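Side-chain contacts in aldehyde dehydrogenase (Burkholderia cenocepacia, PDB 4O6R), which probably oxidises aldehydes to carboxylic acids with NAD(P)+ as cofactor: residues 111-114 with 115-119; 190-193 with 194-198; 342-345 with 346-350. One frame throughout, in Å; residues are numbered along the deposited sequence. Where two conformers were deposited one is given.

How the contacts relate
Each contact runs between successive turns of one helix, contact 3 reaching just past its end at Q350. Contacts 1 and 2 are neighbours, their centres about 15 Å apart, and they touch where F117 CZ meets M196 CE at 4.0 Å, so that helices 102-123 and 187-199 share a patch of apolar core. Contact 3, on helix 334-349, lies on the opposite side of the chain's centre, its own centre about 39 Å from that of contact 1 and about 44 Å from that of contact 2. None of the AMP-binding residues V154, K180, E183, S234, T237 and R240 belongs to these contacts: the side chains of L190 and Y343 each lie about 13 Å from the bound nucleotide, and that of F117 is about 10 Å from the side chain of V154.

Contact 1: residues 111-114 with 115-119; sequences PRTA and ACFRY. With NO3 (nitrate ion), chain F.
A115 starts the second turn, its amide hydrogen-bonded to P111 O at 2.9 Å and its methyl resting against the same carbonyl oxygen, 3.3 Å from CB. One step on, the C116 amide takes R112 O, while the cysteine side chain leaves the helix towards S164. The R112 side chain slants back towards the N-terminal end of the helix, out to a nitrate ion probably picked up from the crystallisation liquor. Both NH1 and NH2 donate to the one oxygen O2, each at 2.9 Å, and that oxygen sits at the guanidinium edge in its plane; K448 grips the same ion. F117 gives the straightest backbone bond of the four, N to T113 O at 3.1 Å with 175° at the hydrogen. T113 OG1 sits beside its own backbone nitrogen (chi1 -54°) and bonds D109 O one turn earlier, which leaves CG2 anti to that nitrogen and alongside the phenyl ring, 4.0 Å from F117 CE2. R118 N closes on A114 O at 2.8 Å; beyond it the chain bends at chi3 (-62°) and NH2 forms salt bridges with E84 and D81. Y119 turns its ring to K126 of the second subunit, a cation-pi pair. Helix 102-123 packs against both helix 69-85, where F117 meets L76, L79 and I83, and helix 159-172, which R112, T113, C116 and F117 all touch.

Contact 2: residues 190-193 with 194-198; sequences LRIV and ELMAE
R191 NH1 is shared by two carboxylates, making a salt-bridge network with E194 and E198. E194 OE1 is the nearer at 2.8 Å, but the bond is bent, 136° at the hydrogen, and NH1 comes in from above the carboxylate plane, the guanidinium and carboxylate standing almost perpendicular. The bond from NH1 to E198 OE2 is longer, 3.2 Å, yet straighter and close to the guanidinium plane. A water completes the bracket, accepting from R191 NH2 and donating to E198 OE1, both at 2.8 Å. The arginine reaches these partners by starting anti to its backbone nitrogen and folding at chi2 (55°), which carries its end forward, towards the C-terminal end of the helix. With NH1 held by two acids and NH2 by the water, the group's rotation is largely fixed; E194 OE2 has a further partner in Q10.

L195 CD2 packs against one face of the guanidinium, offset towards its rim, 3.5 Å from R191 NH2. Farther round, the M196 sulfur approaches two branched side chains, SD lying 4.2 Å from V193 CG2 and 4.3 Å from I192 CG2. M196 also packs on M167 and L171 of helix 159-172, and V193 on V206 and I208. The result is an amphipathic helix with i to i+3 and i to i+7 salt bridges outside and apolar residues inside, as befits the crossover of the beta-alpha-beta unit 176-180, 187-199, 206-208.

Contact 3: residues 342-345 with 346-350; sequences SYVD and VAREQ
V346 and S342 meet in the closing turns of helix 334-349, a regular alpha helix that ends at E349, with Q350 the first residue to leave helical backbone angles. Four consecutive i to i+4 backbone bonds hold the two segments together. V346 N reaches S342 O at 2.9 Å, A347 N takes Y343 O at 2.8 Å, R348 N takes V344 O, and E349 N takes D345 O, the last nearly straight at 169°. Past them Q350 N bonds V346 O, with a second, weak bond to A347 O. The S342 carbonyl is also met by a methyl: V346 CG2 rests on S342 O at 3.3 Å.

The apolar contact is slight. The Y343 ring leans obliquely towards V346, CD1 coming within 4.4 Å of V346 CB. Helix 385-388 lies against this side, R385 and V386 meeting Y343, V346 and A347, while the phenol hydroxyl of Y343 hydrogen-bonds E389.

Among the charged side chains of the two segments no salt bridge forms. D345 and R348 bear opposite charges, but D345 OD1 and R348 NE are 5.5 Å apart, too far for such a bond.

One further meeting joins an apolar branch to the arginine. The R348 chain is extended from CG to NE, and it and V344 lie side by side, pointing the same way; they meet where R348 NE comes 4.0 Å from V344 CG1.

Contact 1: residues 111-114 with 115-119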
loop_
_atom_site.group_PDB
_atom_site.type_symbol
_atom_site.label_atom_id
_atom_site.label_comp_id
_atom_site.label_asym_id
_atom_site.label_seq_id
_atom_site.Cartn_x
_atom_site.Cartn_y
_atom_site.Cartn_z
ATOM N N PRO A 111 -11.912 19.101 -20.129
ATOM C CA PRO A 111 -12.108 17.735 -19.634
ATOM C C PRO A 111 -10.970 17.229 -18.735
ATOM O O PRO A 111 -11.241 16.581 -17.738
ATOM C CB PRO A 111 -12.162 16.896 -20.923
ATOM C CG PRO A 111 -12.652 17.843 -21.956
ATOM C CD PRO A 111 -12.029 19.168 -21.600
ATOM N N ARG A 112 -9.721 17.540 -19.066
ATOM C CA ARG A 112 -8.595 17.050 -18.257
ATOM C C ARG A 112 -8.615 17.700 -16.890
ATOM O O ARG A 112 -8.313 17.066 -15.890
ATOM C CB ARG A 112 -7.248 17.297 -18.940
ATOM C CG ARG A 112 -6.848 16.280 -20.023
ATOM C CD ARG A 112 -5.824 16.930 -20.938
ATOM N NE ARG A 112 -4.839 16.044 -21.512
ATOM C CZ ARG A 112 -3.711 16.432 -22.116
ATOM N NH1 ARG A 112 -3.385 17.717 -22.225
ATOM N NH2 ARG A 112 -2.898 15.517 -22.631
ATOM N N THR A 113 -8.984 18.982 -16.850
ATOM C CA THR A 113 -9.086 19.725 -15.599
ATOM C C THR A 113 -10.186 19.148 -14.739
ATOM O O THR A 113 -9.960 18.848 -13.587
ATOM C CB THR A 113 -9.342 21.230 -15.866
ATOM O OG1 THR A 113 -8.329 21.727 -16.741
ATOM C CG2 THR A 113 -9.307 22.020 -14.600
ATOM N N ALA A 114 -11.374 18.962 -15.308
ATOM C CA ALA A 114 -12.469 18.322 -14.578
ATOM C C ALA A 114 -12.095 16.913 -14.053
ATOM O O ALA A 114 -12.350 16.576 -12.898
ATOM C CB ALA A 114 -13.716 18.276 -15.439
ATOM N N ALA A 115 -11.496 16.111 -14.910
ATOM C CA ALA A 115 -11.118 14.746 -14.570
ATOM C C ALA A 115 -10.143 14.705 -13.410
ATOM O O ALA A 115 -10.249 13.850 -12.533
ATOM C CB ALA A 115 -10.507 14.047 -15.774
ATOM N N CYS A 116 -9.200 15.633 -13.391
ATOM C CA CYS A 116 -8.202 15.664 -12.329
ATOM C C CYS A 116 -8.807 16.103 -10.998
ATOM O O CYS A 116 -8.543 15.483 -9.988
ATOM C CB CYS A 116 -7.026 16.557 -12.717
ATOM S SG CYS A 116 -5.635 16.487 -11.547
ATOM N N PHE A 117 -9.645 17.154 -10.994
ATOM C CA PHE A 117 -10.321 17.524 -9.767
ATOM C C PHE A 117 -11.217 16.356 -9.311
ATOM O O PHE A 117 -11.286 16.092 -8.123
ATOM C CB PHE A 117 -11.141 18.802 -9.924
ATOM C CG PHE A 117 -10.328 20.073 -9.774
ATOM C CD1 PHE A 117 -9.657 20.357 -8.594
ATOM C CD2 PHE A 117 -10.277 21.003 -10.805
ATOM C CE1 PHE A 117 -8.940 21.537 -8.459
ATOM C CE2 PHE A 117 -9.557 22.188 -10.659
ATOM C CZ PHE A 117 -8.894 22.451 -9.475
ATOM N N ARG A 118 -11.888 15.672 -10.240
ATOM C CA ARG A 118 -12.771 14.580 -9.842
ATOM C C ARG A 118 -11.957 13.442 -9.222
ATOM O O ARG A 118 -12.332 12.935 -8.177
ATOM C CB ARG A 118 -13.627 14.081 -10.989
ATOM C CG ARG A 118 -14.522 12.918 -10.606
ATOM C CD ARG A 118 -15.535 12.621 -11.689
ATOM N NE ARG A 118 -16.425 13.758 -11.924
ATOM C CZ ARG A 118 -16.483 14.479 -13.042
ATOM N NH1 ARG A 118 -15.701 14.209 -14.077
ATOM N NH2 ARG A 118 -17.380 15.477 -13.130
ATOM N N TYR A 119 -10.826 13.089 -9.846
ATOM C CA TYR A 119 -9.940 12.054 -9.284
ATOM C C TYR A 119 -9.587 12.394 -7.831
ATOM O O TYR A 119 -9.734 11.568 -6.941
ATOM C CB TYR A 119 -8.673 11.902 -10.125
ATOM C CG TYR A 119 -7.720 10.863 -9.600
ATOM C CD1 TYR A 119 -7.816 9.543 -10.008
ATOM C CD2 TYR A 119 -6.719 11.198 -8.697
ATOM C CE1 TYR A 119 -6.935 8.579 -9.566
ATOM C CE2 TYR A 119 -5.809 10.228 -8.250
ATOM C CZ TYR A 119 -5.937 8.919 -8.675
ATOM O OH TYR A 119 -5.056 7.937 -8.232
HETATM N N NO3 F . 0.123 17.578 -22.605
HETATM O O1 NO3 F . -0.087 17.435 -21.397
HETATM O O2 NO3 F . -0.870 17.353 -23.543
HETATM O O3 NO3 F . 1.366 17.992 -23.071
#

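Contact 2: residues 190-193 with 194-198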
loop_
_atom_site.group_PDB
_atom_site.type_symbol
_atom_site.label_atom_id
_atom_site.label_comp_id
_atom_site.label_asym_id
_atom_site.label_seq_id
_atom_site.Cartn_x
_atom_site.Cartn_y
_atom_site.Cartn_z
ATOM N N LEU A 190 -8.702 32.553 -12.387
ATOM C CA LEU A 190 -9.619 33.409 -11.663
ATOM C C LEU A 190 -11.075 32.889 -11.785
ATOM O O LEU A 190 -11.843 32.985 -10.843
ATOM C CB LEU A 190 -9.471 34.850 -12.160
ATOM C CG LEU A 190 -8.095 35.465 -11.912
ATOM C CD1 LEU A 190 -8.086 36.917 -12.345
ATOM C CD2 LEU A 190 -7.742 35.409 -10.435
ATOM N N ARG A 191 -11.458 32.344 -12.938
ATOM C CA ARG A 191 -12.774 31.715 -13.064
ATOM C C ARG A 191 -12.888 30.432 -12.238
ATOM O O ARG A 191 -13.917 30.185 -11.619
ATOM C CB ARG A 191 -13.112 31.434 -14.538
ATOM C CG ARG A 191 -14.490 30.825 -14.809
ATOM C CD ARG A 191 -15.637 31.649 -14.235
ATOM N NE ARG A 191 -16.943 31.031 -14.536
ATOM C CZ ARG A 191 -17.993 30.983 -13.721
ATOM N NH1 ARG A 191 -17.958 31.545 -12.508
ATOM N NH2 ARG A 191 -19.106 30.373 -14.130
ATOM N N ILE A 192 -11.820 29.625 -12.215
ATOM C CA ILE A 192 -11.804 28.427 -11.387
ATOM C C ILE A 192 -12.046 28.780 -9.918
ATOM O O ILE A 192 -12.856 28.136 -9.260
ATOM C CB ILE A 192 -10.484 27.648 -11.553
ATOM C CG1 ILE A 192 -10.451 26.970 -12.910
ATOM C CG2 ILE A 192 -10.261 26.617 -10.441
ATOM C CD1 ILE A 192 -11.536 25.909 -13.096
ATOM N N VAL A 193 -11.345 29.775 -9.383
ATOM C CA VAL A 193 -11.499 30.054 -7.960
ATOM C C VAL A 193 -12.864 30.632 -7.673
ATOM O O VAL A 193 -13.395 30.435 -6.571
ATOM C CB VAL A 193 -10.347 30.896 -7.367
ATOM C CG1 VAL A 193 -10.461 32.347 -7.789
ATOM C CG2 VAL A 193 -10.336 30.780 -5.854
ATOM N N GLU A 194 -13.434 31.347 -8.641
ATOM C CA GLU A 194 -14.822 31.800 -8.542
ATOM C C GLU A 194 -15.772 30.602 -8.425
ATOM O O GLU A 194 -16.682 30.606 -7.582
ATOM C CB GLU A 194 -15.212 32.674 -9.750
ATOM C CG GLU A 194 -16.541 33.375 -9.544
ATOM C CD GLU A 194 -16.921 34.251 -10.692
ATOM O OE1 GLU A 194 -16.578 33.933 -11.858
ATOM O OE2 GLU A 194 -17.577 35.267 -10.406
ATOM N N LEU A 195 -15.561 29.574 -9.253
ATOM C CA LEU A 195 -16.376 28.356 -9.150
ATOM C C LEU A 195 -16.169 27.675 -7.810
ATOM O O LEU A 195 -17.128 27.198 -7.220
ATOM C CB LEU A 195 -16.094 27.351 -10.281
ATOM C CG LEU A 195 -16.483 27.824 -11.679
ATOM C CD1 LEU A 195 -16.004 26.883 -12.775
ATOM C CD2 LEU A 195 -17.979 27.995 -11.762
ATOM N N MET A 196 -14.919 27.615 -7.343
ATOM C CA MET A 196 -14.627 27.100 -6.009
ATOM C C MET A 196 -15.463 27.780 -4.917
ATOM O O MET A 196 -16.048 27.102 -4.062
ATOM C CB MET A 196 -13.121 27.219 -5.704
ATOM C CG MET A 196 -12.278 26.232 -6.498
ATOM S SD MET A 196 -10.545 26.587 -6.188
ATOM C CE MET A 196 -9.830 24.980 -6.527
ATOM N N ALA A 197 -15.561 29.110 -4.969
ATOM C CA ALA A 197 -16.354 29.844 -4.008
ATOM C C ALA A 197 -17.810 29.451 -4.157
ATOM O O ALA A 197 -18.496 29.193 -3.163
ATOM C CB ALA A 197 -16.182 31.346 -4.209
ATOM N N GLU A 198 -18.268 29.361 -5.398
ATOM C CA GLU A 198 -19.651 28.995 -5.663
ATOM C C GLU A 198 -20.011 27.631 -5.086
ATOM O O GLU A 198 -21.079 27.480 -4.524
ATOM C CB GLU A 198 -19.982 29.016 -7.161
ATOM C CG GLU A 198 -19.982 30.391 -7.811
ATOM C CD GLU A 198 -20.371 30.306 -9.302
ATOM O OE1 GLU A 198 -21.022 29.293 -9.676
ATOM O OE2 GLU A 198 -20.004 31.217 -10.100
HETATM O O HOH W 1 -21.281 29.987 -12.347
#

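Contact 3: residues 342-345 with 346-350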
loop_
_atom_site.group_PDB
_atom_site.type_symbol
_atom_site.label_atom_id
_atom_site.label_comp_id
_atom_site.label_asym_id
_atom_site.label_seq_id
_atom_site.Cartn_x
_atom_site.Cartn_y
_atom_site.Cartn_z
ATOM N N SER A 342 14.365 32.789 -33.397
ATOM C CA SER A 342 15.816 32.819 -33.183
ATOM C C SER A 342 16.432 31.392 -33.280
ATOM O O SER A 342 17.516 31.224 -33.850
ATOM C CB SER A 342 16.125 33.483 -31.844
ATOM O OG SER A 342 17.519 33.423 -31.540
ATOM N N TYR A 343 15.723 30.378 -32.762
ATOM C CA TYR A 343 16.201 28.999 -32.833
ATOM C C TYR A 343 16.173 28.447 -34.260
ATOM O O TYR A 343 17.022 27.630 -34.604
ATOM C CB TYR A 343 15.458 28.075 -31.883
ATOM C CG TYR A 343 16.022 28.039 -30.479
ATOM C CD1 TYR A 343 17.301 27.557 -30.255
ATOM C CD2 TYR A 343 15.293 28.501 -29.379
ATOM C CE1 TYR A 343 17.838 27.494 -28.984
ATOM C CE2 TYR A 343 15.820 28.458 -28.092
ATOM C CZ TYR A 343 17.098 27.927 -27.908
ATOM O OH TYR A 343 17.700 27.851 -26.673
ATOM N N VAL A 344 15.235 28.903 -35.098
ATOM C CA VAL A 344 15.304 28.556 -36.535
ATOM C C VAL A 344 16.632 29.057 -37.145
ATOM O O VAL A 344 17.305 28.311 -37.850
ATOM C CB VAL A 344 14.094 29.111 -37.354
ATOM C CG1 VAL A 344 14.283 28.865 -38.841
ATOM C CG2 VAL A 344 12.803 28.501 -36.873
ATOM N N ASP A 345 17.008 30.306 -36.849
ATOM C CA ASP A 345 18.279 30.889 -37.317
ATOM C C ASP A 345 19.442 30.067 -36.807
ATOM O O ASP A 345 20.301 29.688 -37.588
ATOM C CB ASP A 345 18.460 32.340 -36.850
ATOM C CG ASP A 345 17.458 33.295 -37.480
ATOM O OD1 ASP A 345 16.853 32.948 -38.510
ATOM O OD2 ASP A 345 17.249 34.390 -36.921
ATOM N N VAL A 346 19.402 29.729 -35.517
ATOM C CA VAL A 346 20.431 28.890 -34.897
ATOM C C VAL A 346 20.532 27.546 -35.630
ATOM O O VAL A 346 21.619 27.083 -35.936
ATOM C CB VAL A 346 20.186 28.679 -33.376
ATOM C CG1 VAL A 346 21.171 27.667 -32.801
ATOM C CG2 VAL A 346 20.330 29.983 -32.618
ATOM N N ALA A 347 19.396 26.929 -35.907
ATOM C CA ALA A 347 19.380 25.636 -36.554
ATOM C C ALA A 347 20.104 25.702 -37.903
ATOM O O ALA A 347 20.969 24.872 -38.182
ATOM C CB ALA A 347 17.959 25.152 -36.745
ATOM N N ARG A 348 19.739 26.688 -38.718
ATOM C CA ARG A 348 20.374 26.851 -40.034
ATOM C C ARG A 348 21.889 27.142 -39.893
ATOM O O ARG A 348 22.722 26.555 -40.612
ATOM C CB ARG A 348 19.692 27.970 -40.842
ATOM C CG ARG A 348 18.245 27.727 -41.268
ATOM C CD ARG A 348 17.778 28.897 -42.168
ATOM N NE ARG A 348 16.304 28.963 -42.329
ATOM C CZ ARG A 348 15.631 28.247 -43.224
ATOM N NH1 ARG A 348 16.286 27.443 -44.050
ATOM N NH2 ARG A 348 14.310 28.323 -43.323
ATOM N N GLU A 349 22.241 28.041 -38.968
ATOM C CA GLU A 349 23.647 28.380 -38.664
ATOM C C GLU A 349 24.474 27.113 -38.412
ATOM O O GLU A 349 25.616 26.991 -38.837
ATOM C CB GLU A 349 23.752 29.286 -37.416
ATOM C CG GLU A 349 23.240 30.719 -37.548
ATOM C CD GLU A 349 22.892 31.369 -36.199
ATOM O OE1 GLU A 349 22.055 32.299 -36.182
ATOM O OE2 GLU A 349 23.427 30.956 -35.136
ATOM N N GLN A 350 23.890 26.154 -37.715
ATOM C CA GLN A 350 24.608 24.925 -37.367
ATOM C C GLN A 350 24.437 23.798 -38.399
ATOM O O GLN A 350 24.792 22.650 -38.132
ATOM C CB GLN A 350 24.184 24.445 -35.987
ATOM C CG GLN A 350 24.492 25.461 -34.899
ATOM C CD GLN A 350 24.677 24.823 -33.534
ATOM O OE1 GLN A 350 23.802 24.114 -33.037
ATOM N NE2 GLN A 350 25.824 25.083 -32.914
#